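Long-range contacts in glyoxylate-induced Protein (Pseudomonas aeruginosa, PDB 1SQ4), which is a two-domain cupin (bicupin) of unestablished function that may act as a ureidoglycine aminohydrolase: residues 6-11 with 96-101; 49-54 with 76-81; 71-76 with 136-141. One frame throughout, in Å; residues are numbered along the deposited sequence.

Contact 1: 6-11 with 96-101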
loop_
_atom_site.group_PDB
_atom_site.type_symbol
_atom_site.label_atom_id
_atom_site.label_comp_id
_atom_site.label_asym_id
_atom_site.label_seq_id
_atom_site.Cartn_x
_atom_site.Cartn_y
_atom_site.Cartn_z
ATOM N N TYR A 6 -3.939 6.660 38.538
ATOM C CA TYR A 6 -4.652 6.915 37.302
ATOM C C TYR A 6 -4.030 8.108 36.596
ATOM O O TYR A 6 -3.716 9.118 37.216
ATOM C CB TYR A 6 -6.120 7.192 37.596
ATOM C CG TYR A 6 -6.762 6.210 38.547
ATOM C CD1 TYR A 6 -7.223 4.963 38.114
ATOM C CD2 TYR A 6 -6.943 6.550 39.879
ATOM C CE1 TYR A 6 -7.861 4.082 39.006
ATOM C CE2 TYR A 6 -7.568 5.693 40.766
ATOM C CZ TYR A 6 -8.027 4.471 40.334
ATOM O OH TYR A 6 -8.676 3.681 41.251
ATOM N N TYR A 7 -3.834 7.985 35.294
ATOM C CA TYR A 7 -3.252 9.073 34.537
ATOM C C TYR A 7 -4.294 10.156 34.311
ATOM O O TYR A 7 -5.485 9.866 34.148
ATOM C CB TYR A 7 -2.722 8.573 33.192
ATOM C CG TYR A 7 -2.314 9.685 32.258
ATOM C CD1 TYR A 7 -3.254 10.333 31.455
ATOM C CD2 TYR A 7 -0.982 10.097 32.171
ATOM C CE1 TYR A 7 -2.872 11.360 30.583
ATOM C CE2 TYR A 7 -0.597 11.129 31.300
ATOM C CZ TYR A 7 -1.542 11.750 30.510
ATOM O OH TYR A 7 -1.160 12.739 29.626
ATOM N N ALA A 8 -3.832 11.405 34.305
ATOM C CA ALA A 8 -4.701 12.557 34.091
ATOM C C ALA A 8 -3.952 13.651 33.336
ATOM O O ALA A 8 -2.875 14.075 33.745
ATOM C CB ALA A 8 -5.206 13.092 35.423
ATOM N N PRO A 9 -4.527 14.125 32.220
ATOM C CA PRO A 9 -3.927 15.170 31.395
ATOM C C PRO A 9 -3.718 16.410 32.224
ATOM O O PRO A 9 -4.440 16.652 33.193
ATOM C CB PRO A 9 -4.976 15.417 30.321
ATOM C CG PRO A 9 -5.739 14.154 30.273
ATOM C CD PRO A 9 -5.866 13.787 31.715
ATOM N N HIS A 10 -2.731 17.200 31.829
ATOM C CA HIS A 10 -2.425 18.442 32.515
ATOM C C HIS A 10 -2.287 19.563 31.497
ATOM O O HIS A 10 -2.224 20.737 31.855
ATOM C CB HIS A 10 -1.144 18.294 33.346
ATOM C CG HIS A 10 -1.361 17.624 34.674
ATOM N ND1 HIS A 10 -0.447 17.701 35.703
ATOM C CD2 HIS A 10 -2.392 16.884 35.140
ATOM C CE1 HIS A 10 -0.910 17.039 36.749
ATOM N NE2 HIS A 10 -2.088 16.532 36.437
ATOM N N GLY A 11 -2.261 19.189 30.223
ATOM C CA GLY A 11 -2.147 20.175 29.166
ATOM C C GLY A 11 -0.726 20.625 28.875
ATOM O O GLY A 11 0.127 19.816 28.511
ATOM N N VAL A 96 -13.594 9.901 38.455
ATOM C CA VAL A 96 -12.514 10.797 38.833
ATOM C C VAL A 96 -11.152 10.115 38.845
ATOM O O VAL A 96 -10.991 9.028 39.396
ATOM C CB VAL A 96 -12.800 11.435 40.199
ATOM C CG1 VAL A 96 -13.116 10.356 41.188
ATOM C CG2 VAL A 96 -11.604 12.259 40.656
ATOM N N VAL A 97 -10.175 10.772 38.224
ATOM C CA VAL A 97 -8.825 10.234 38.153
ATOM C C VAL A 97 -7.816 11.028 38.974
ATOM O O VAL A 97 -6.732 10.534 39.278
ATOM C CB VAL A 97 -8.323 10.161 36.696
ATOM C CG1 VAL A 97 -9.142 9.155 35.922
ATOM C CG2 VAL A 97 -8.402 11.525 36.046
ATOM N N GLU A 98 -8.156 12.256 39.338
ATOM C CA GLU A 98 -7.237 13.054 40.130
ATOM C C GLU A 98 -8.009 14.121 40.850
ATOM O O GLU A 98 -8.872 14.775 40.264
ATOM C CB GLU A 98 -6.194 13.699 39.240
ATOM C CG GLU A 98 -5.003 14.257 39.966
ATOM C CD GLU A 98 -4.001 14.815 38.992
ATOM O OE1 GLU A 98 -4.132 15.999 38.626
ATOM O OE2 GLU A 98 -3.102 14.058 38.561
ATOM N N GLY A 99 -7.693 14.288 42.130
ATOM C CA GLY A 99 -8.373 15.280 42.942
ATOM C C GLY A 99 -9.645 14.744 43.575
ATOM O O GLY A 99 -9.905 13.539 43.561
ATOM N N GLU A 100 -10.436 15.646 44.143
ATOM C CA GLU A 100 -11.687 15.264 44.779
ATOM C C GLU A 100 -12.845 16.049 44.174
ATOM O O GLU A 100 -12.809 17.276 44.109
ATOM C CB GLU A 100 -11.619 15.533 46.278
ATOM C CG GLU A 100 -12.893 15.202 47.041
ATOM C CD GLU A 100 -12.945 15.900 48.396
ATOM O OE1 GLU A 100 -11.887 15.949 49.074
ATOM O OE2 GLU A 100 -14.038 16.388 48.781
ATOM N N LEU A 101 -13.865 15.328 43.724
ATOM C CA LEU A 101 -15.032 15.951 43.125
ATOM C C LEU A 101 -16.205 15.820 44.077
ATOM O O LEU A 101 -16.333 14.829 44.795
ATOM C CB LEU A 101 -15.367 15.280 41.786
ATOM C CG LEU A 101 -16.425 15.902 40.861
ATOM C CD1 LEU A 101 -16.038 17.326 40.527
ATOM C CD2 LEU A 101 -16.537 15.092 39.578
#
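Segment 6-11, irregular but extended through Tyr6-Pro9, passes the end of strand 90-98 most closely at Tyr6 and Val97, whose CA atoms lie 5.4 Å apart, and no backbone hydrogen bond joins the two segments. Val97 meets three successive residues: its CB lies 3.8 Å from Tyr6 CB and equally near the carbonyl O of Tyr7, while its CG2 branch packs against Ala8 CB at 3.6 Å. The Tyr6 hydroxyl is hydrogen-bonded to Glu161. Farther along, Ala8 CB also rests beside the carboxylate end of Glu98. Glu98 CG is anti to the backbone N (chi1 -165°), and the extended chain beyond it brings the carboxylate to His10. There the imidazole and carboxylate planes stand 77° apart, and His10 NE2 donates to the syn lone pair of Glu98 OE1 at 3.0 Å; OE1 is tilted 23° from the ring plane. A second, weak bond runs from His10 NE2 to Glu98 OE2 at 3.4 Å. OE1 is also salt-bridged to Arg137 of strand 136-144, a charge that probably favours the ionised carboxylate. Val97 and Glu98 both face Arg137 across the sheet, forming a classic beta bulge at the end of a cupin barrel strand, and the N-terminal arm is laid across it.

Contact 2: 49-54 with 76-81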
loop_
_atom_site.group_PDB
_atom_site.type_symbol
_atom_site.label_atom_id
_atom_site.label_comp_id
_atom_site.label_asym_id
_atom_site.label_seq_id
_atom_site.Cartn_x
_atom_site.Cartn_y
_atom_site.Cartn_z
ATOM N N TRP A 49 -20.589 26.473 32.978
ATOM C CA TRP A 49 -19.521 25.837 33.742
ATOM C C TRP A 49 -18.483 26.856 34.186
ATOM O O TRP A 49 -17.943 27.602 33.370
ATOM C CB TRP A 49 -18.847 24.717 32.937
ATOM C CG TRP A 49 -19.653 23.438 32.832
ATOM C CD1 TRP A 49 -20.699 23.192 31.989
ATOM C CD2 TRP A 49 -19.465 22.240 33.596
ATOM N NE1 TRP A 49 -21.172 21.910 32.179
ATOM C CE2 TRP A 49 -20.431 21.306 33.162
ATOM C CE3 TRP A 49 -18.572 21.865 34.607
ATOM C CZ2 TRP A 49 -20.533 20.017 33.701
ATOM C CZ3 TRP A 49 -18.671 20.577 35.149
ATOM C CH2 TRP A 49 -19.649 19.670 34.690
ATOM N N ASP A 50 -18.217 26.886 35.490
ATOM C CA ASP A 50 -17.236 27.806 36.056
ATOM C C ASP A 50 -15.901 27.111 36.232
ATOM O O ASP A 50 -15.835 25.981 36.722
ATOM C CB ASP A 50 -17.697 28.318 37.421
ATOM C CG ASP A 50 -19.176 28.612 37.459
ATOM O OD1 ASP A 50 -19.622 29.490 36.683
ATOM O OD2 ASP A 50 -19.889 27.963 38.261
ATOM N N ASN A 51 -14.845 27.811 35.835
ATOM C CA ASN A 51 -13.476 27.325 35.936
ATOM C C ASN A 51 -13.304 25.916 35.412
ATOM O O ASN A 51 -12.729 25.060 36.074
ATOM C CB ASN A 51 -13.006 27.411 37.390
ATOM C CG ASN A 51 -13.124 28.815 37.941
ATOM O OD1 ASN A 51 -12.770 29.784 37.265
ATOM N ND2 ASN A 51 -13.617 28.938 39.171
HETATM N N MSE A 52 -13.780 25.688 34.198
HETATM C CA MSE A 52 -13.696 24.371 33.601
HETATM C C MSE A 52 -13.047 24.332 32.221
HETATM O O MSE A 52 -13.268 25.208 31.386
HETATM C CB MSE A 52 -15.101 23.786 33.515
HETATM C CG MSE A 52 -15.179 22.357 32.977
HETATM SE SE MSE A 52 -15.181 22.130 31.065
HETATM C CE MSE A 52 -17.081 21.771 30.789
ATOM N N ARG A 53 -12.247 23.300 31.991
ATOM C CA ARG A 53 -11.594 23.086 30.708
ATOM C C ARG A 53 -11.654 21.561 30.522
ATOM O O ARG A 53 -11.514 20.815 31.491
ATOM C CB ARG A 53 -10.145 23.592 30.755
ATOM C CG ARG A 53 -9.247 22.831 31.740
ATOM C CD ARG A 53 -7.949 23.572 32.113
ATOM N NE ARG A 53 -7.118 23.923 30.956
ATOM C CZ ARG A 53 -5.871 23.492 30.745
ATOM N NH1 ARG A 53 -5.262 22.674 31.608
ATOM N NH2 ARG A 53 -5.229 23.897 29.660
HETATM N N MSE A 54 -11.890 21.097 29.298
HETATM C CA MSE A 54 -11.974 19.662 29.050
HETATM C C MSE A 54 -11.402 19.257 27.701
HETATM O O MSE A 54 -11.360 20.041 26.753
HETATM C CB MSE A 54 -13.431 19.185 29.122
HETATM C CG MSE A 54 -14.332 19.767 28.043
HETATM SE SE MSE A 54 -16.212 19.258 28.173
HETATM C CE MSE A 54 -16.605 18.920 26.296
ATOM N N ALA A 76 -10.927 23.755 38.214
ATOM C CA ALA A 76 -10.021 24.489 39.061
ATOM C C ALA A 76 -10.777 24.656 40.360
ATOM O O ALA A 76 -11.983 24.401 40.431
ATOM C CB ALA A 76 -9.720 25.840 38.460
ATOM N N PRO A 77 -10.079 25.083 41.413
ATOM C CA PRO A 77 -10.796 25.250 42.669
ATOM C C PRO A 77 -12.052 26.082 42.469
ATOM O O PRO A 77 -12.042 27.075 41.739
ATOM C CB PRO A 77 -9.764 25.928 43.552
ATOM C CG PRO A 77 -8.492 25.289 43.091
ATOM C CD PRO A 77 -8.638 25.331 41.584
ATOM N N ASN A 78 -13.134 25.639 43.106
ATOM C CA ASN A 78 -14.425 26.316 43.061
ATOM C C ASN A 78 -15.112 26.134 41.709
ATOM O O ASN A 78 -16.148 26.735 41.451
ATOM C CB ASN A 78 -14.228 27.805 43.377
ATOM C CG ASN A 78 -15.518 28.499 43.742
ATOM O OD1 ASN A 78 -16.167 28.142 44.727
ATOM N ND2 ASN A 78 -15.905 29.499 42.950
ATOM N N GLY A 79 -14.539 25.286 40.858
ATOM C CA GLY A 79 -15.123 25.041 39.553
ATOM C C GLY A 79 -16.254 24.028 39.565
ATOM O O GLY A 79 -16.440 23.301 40.543
ATOM N N GLY A 80 -17.010 23.977 38.467
ATOM C CA GLY A 80 -18.125 23.047 38.368
ATOM C C GLY A 80 -19.358 23.667 37.725
ATOM O O GLY A 80 -19.237 24.598 36.933
ATOM N N SER A 81 -20.543 23.168 38.076
ATOM C CA SER A 81 -21.795 23.668 37.502
ATOM C C SER A 81 -23.099 23.214 38.191
ATOM O O SER A 81 -23.173 22.115 38.743
ATOM C CB SER A 81 -21.874 23.256 36.035
ATOM O OG SER A 81 -23.177 23.471 35.524
HETATM O O HOH W 1 -14.350 31.368 41.269
#
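Asp50 and Gly80 form an antiparallel hydrogen-bonded pair where two chain corners of the first cupin barrel meet. Asp50 N donates to Gly80 O and Gly80 N to Asp50 O, both at 2.9 Å. At the corner residue Asn51, the carbonyl O accepts from Ala76 N in a nearly straight bond of 3.1 Å (173° at the hydrogen). Beside this pairing, Ser81 CB sits 3.6 Å above the plane of the Trp49 indole, a CH-pi contact over one face; the opposite face receives CE of selenomethionine Met52, offset toward the rim. Gly79 CA lies 3.8 Å from Asn51 CB, which also touches Ala76 CB. A second shell surrounds them. A type II beta turn from Ala76 to Gly79, closed by Gly79 N to Ala76 O, carries the chain round the corner from strand 69-76 of one sheet to strand 79-81 of another. Ser81 OG hydrogen-bonds Phe48 O, next to Trp49, and Arg129 salt-bridges the Asp50 carboxylate while also binding Asn78 O. Between the exposed Asn51 and Asn78, one water accepts from both side-chain amides, 3.3 Å from Asn51 ND2 and 3.0 Å from Asn78 ND2.

Contact 3: 71-76 with 136-141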
loop_
_atom_site.group_PDB
_atom_site.type_symbol
_atom_site.label_atom_id
_atom_site.label_comp_id
_atom_site.label_asym_id
_atom_site.label_seq_id
_atom_site.Cartn_x
_atom_site.Cartn_y
_atom_site.Cartn_z
ATOM N N TYR A 71 -15.449 13.007 27.751
ATOM C CA TYR A 71 -14.723 14.245 28.002
ATOM C C TYR A 71 -13.804 14.025 29.198
ATOM O O TYR A 71 -14.069 13.171 30.044
ATOM C CB TYR A 71 -15.661 15.401 28.355
ATOM C CG TYR A 71 -16.893 15.584 27.511
ATOM C CD1 TYR A 71 -16.876 15.356 26.138
ATOM C CD2 TYR A 71 -18.056 16.101 28.075
ATOM C CE1 TYR A 71 -17.984 15.647 25.349
ATOM C CE2 TYR A 71 -19.164 16.396 27.293
ATOM C CZ TYR A 71 -19.116 16.170 25.928
ATOM O OH TYR A 71 -20.185 16.505 25.136
ATOM N N ILE A 72 -12.721 14.786 29.265
ATOM C CA ILE A 72 -11.820 14.687 30.400
ATOM C C ILE A 72 -11.796 16.105 30.946
ATOM O O ILE A 72 -11.093 16.989 30.439
ATOM C CB ILE A 72 -10.401 14.193 29.996
ATOM C CG1 ILE A 72 -10.474 12.748 29.488
ATOM C CG2 ILE A 72 -9.483 14.192 31.203
ATOM C CD1 ILE A 72 -9.128 12.143 29.090
ATOM N N VAL A 73 -12.610 16.309 31.979
ATOM C CA VAL A 73 -12.786 17.611 32.600
ATOM C C VAL A 73 -11.847 17.980 33.730
ATOM O O VAL A 73 -11.611 17.205 34.640
ATOM C CB VAL A 73 -14.222 17.754 33.095
ATOM C CG1 VAL A 73 -14.422 19.115 33.725
ATOM C CG2 VAL A 73 -15.172 17.556 31.933
ATOM N N GLU A 74 -11.329 19.192 33.661
ATOM C CA GLU A 74 -10.429 19.698 34.671
ATOM C C GLU A 74 -11.106 20.883 35.342
ATOM O O GLU A 74 -11.387 21.911 34.704
ATOM C CB GLU A 74 -9.112 20.135 34.016
ATOM C CG GLU A 74 -8.156 20.908 34.920
ATOM C CD GLU A 74 -6.931 21.448 34.183
ATOM O OE1 GLU A 74 -6.288 22.380 34.696
ATOM O OE2 GLU A 74 -6.592 20.946 33.095
ATOM N N LEU A 75 -11.403 20.731 36.624
ATOM C CA LEU A 75 -12.026 21.814 37.369
ATOM C C LEU A 75 -11.011 22.440 38.284
ATOM O O LEU A 75 -10.319 21.752 39.032
ATOM C CB LEU A 75 -13.182 21.310 38.219
ATOM C CG LEU A 75 -14.314 20.696 37.427
ATOM C CD1 LEU A 75 -15.353 20.169 38.398
ATOM C CD2 LEU A 75 -14.897 21.729 36.481
ATOM N N ALA A 76 -10.927 23.755 38.214
ATOM C CA ALA A 76 -10.021 24.489 39.061
ATOM C C ALA A 76 -10.777 24.656 40.360
ATOM O O ALA A 76 -11.983 24.401 40.431
ATOM C CB ALA A 76 -9.720 25.840 38.460
ATOM N N THR A 136 -9.155 19.233 40.054
ATOM C CA THR A 136 -9.723 17.898 40.024
ATOM C C THR A 136 -9.907 17.492 38.567
ATOM O O THR A 136 -10.161 18.330 37.707
ATOM C CB THR A 136 -11.066 17.864 40.769
ATOM O OG1 THR A 136 -10.864 18.340 42.099
ATOM C CG2 THR A 136 -11.610 16.450 40.832
ATOM N N ARG A 137 -9.774 16.207 38.283
ATOM C CA ARG A 137 -9.921 15.757 36.917
ATOM C C ARG A 137 -10.711 14.471 36.844
ATOM O O ARG A 137 -10.426 13.507 37.558
ATOM C CB ARG A 137 -8.536 15.583 36.292
ATOM C CG ARG A 137 -7.666 16.843 36.393
ATOM C CD ARG A 137 -6.347 16.658 35.678
ATOM N NE ARG A 137 -5.696 17.934 35.429
ATOM C CZ ARG A 137 -5.066 18.641 36.355
ATOM N NH1 ARG A 137 -4.988 18.191 37.599
ATOM N NH2 ARG A 137 -4.542 19.818 36.044
ATOM N N PHE A 138 -11.720 14.463 35.984
ATOM C CA PHE A 138 -12.551 13.279 35.825
ATOM C C PHE A 138 -12.981 13.039 34.390
ATOM O O PHE A 138 -12.908 13.932 33.552
ATOM C CB PHE A 138 -13.807 13.373 36.699
ATOM C CG PHE A 138 -14.726 14.516 36.337
ATOM C CD1 PHE A 138 -14.429 15.814 36.733
ATOM C CD2 PHE A 138 -15.926 14.278 35.670
ATOM C CE1 PHE A 138 -15.303 16.851 36.464
ATOM C CE2 PHE A 138 -16.806 15.311 35.395
ATOM C CZ PHE A 138 -16.501 16.592 35.800
ATOM N N HIS A 139 -13.443 11.819 34.133
ATOM C CA HIS A 139 -13.920 11.423 32.819
ATOM C C HIS A 139 -15.433 11.496 32.826
ATOM O O HIS A 139 -16.069 11.119 33.804
ATOM C CB HIS A 139 -13.486 9.991 32.481
ATOM C CG HIS A 139 -12.051 9.867 32.078
ATOM N ND1 HIS A 139 -11.661 9.342 30.867
ATOM C CD2 HIS A 139 -10.907 10.186 32.734
ATOM C CE1 HIS A 139 -10.343 9.341 30.792
ATOM N NE2 HIS A 139 -9.862 9.849 31.914
ATOM N N TRP A 140 -16.010 11.976 31.732
ATOM C CA TRP A 140 -17.453 12.092 31.627
ATOM C C TRP A 140 -17.899 11.403 30.337
ATOM O O TRP A 140 -17.690 11.902 29.234
ATOM C CB TRP A 140 -17.835 13.574 31.639
ATOM C CG TRP A 140 -19.316 13.892 31.623
ATOM C CD1 TRP A 140 -20.352 13.013 31.714
ATOM C CD2 TRP A 140 -19.910 15.187 31.429
ATOM N NE1 TRP A 140 -21.557 13.675 31.576
ATOM C CE2 TRP A 140 -21.308 15.014 31.396
ATOM C CE3 TRP A 140 -19.389 16.485 31.269
ATOM C CZ2 TRP A 140 -22.196 16.073 31.214
ATOM C CZ3 TRP A 140 -20.279 17.543 31.087
ATOM C CH2 TRP A 140 -21.663 17.324 31.059
ATOM N N ILE A 141 -18.514 10.240 30.487
ATOM C CA ILE A 141 -18.974 9.480 29.347
ATOM C C ILE A 141 -20.485 9.642 29.160
ATOM O O ILE A 141 -21.264 9.355 30.070
ATOM C CB ILE A 141 -18.598 8.014 29.548
ATOM C CG1 ILE A 141 -17.091 7.912 29.755
ATOM C CG2 ILE A 141 -19.012 7.204 28.355
ATOM C CD1 ILE A 141 -16.614 6.572 30.243
#
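Tyr71 turns its ring edge toward one face of the Trp140 indole, the planes 88° apart in an offset edge-to-face pair; Tyr71 CD2 comes within 3.5 Å of Trp140 CE3. Val73 lies alongside Phe138 and sets CB over one face of the phenyl ring, 4.0 Å from its centroid, while Leu75 CD1 reaches the ring edge at CE1. With CG between its backbone N and carbonyl carbon (chi1 63°), the Phe138 ring lies beside Val73. On the other side of the sheet, Ile72 CG1 makes a CH-pi contact over one face of the His139 imidazole, 3.8 Å from its centroid, and CD1 bears on CE1 of the same ring. The His139 ring meets Tyr217 edge-to-face, and its ND1 is hydrogen-bonded to Gln70. Strands 69-76 and 136-144 are antiparallel neighbours in a sheet of the first cupin beta-barrel, a jelly-roll fold. Six backbone hydrogen bonds link them, from Tyr71 with Trp140 through Val73 with Phe138 to Leu75 with Thr136. Between these come the non-hydrogen-bonded pairs, where alpha hydrogens approach carbonyls: Arg137 CA is 3.2 Å from Val73 O. Glu74 and Arg137 run side by side on the Ile72 face, joined by a salt bridge from Glu74 OE1 to Arg137 NH2 at 3.4 Å. Each has a further charged partner, Arg53 for Glu74 and Glu98 for Arg137. At the far end, the hydroxyl of Tyr71 hydrogen-bonds His269 of the second subunit, whose ring also meets Trp140.

Contact 3 is the buried one, two neighbouring strands paired through backbone bonds and aromatic and aliphatic side chains. Contact 1 lies at the surface, where an irregular N-terminal segment meets a strand end through a few side chains, and contact 2, partly buried, joins two corners around a short strand pairing. Contacts 2 and 3 share Ala76, and strands 52-57, 69-76, 136-144 and 90-98 stand in that order in one sheet, tying all three together, while strand 79-81 of contact 2 belongs to another sheet. A row of alternating charges on one face, from Arg53 to Glu98, crosses the three contacts. The opposite face of contact 3 continues into contact 2 as apolar packing of Met52 on Val73.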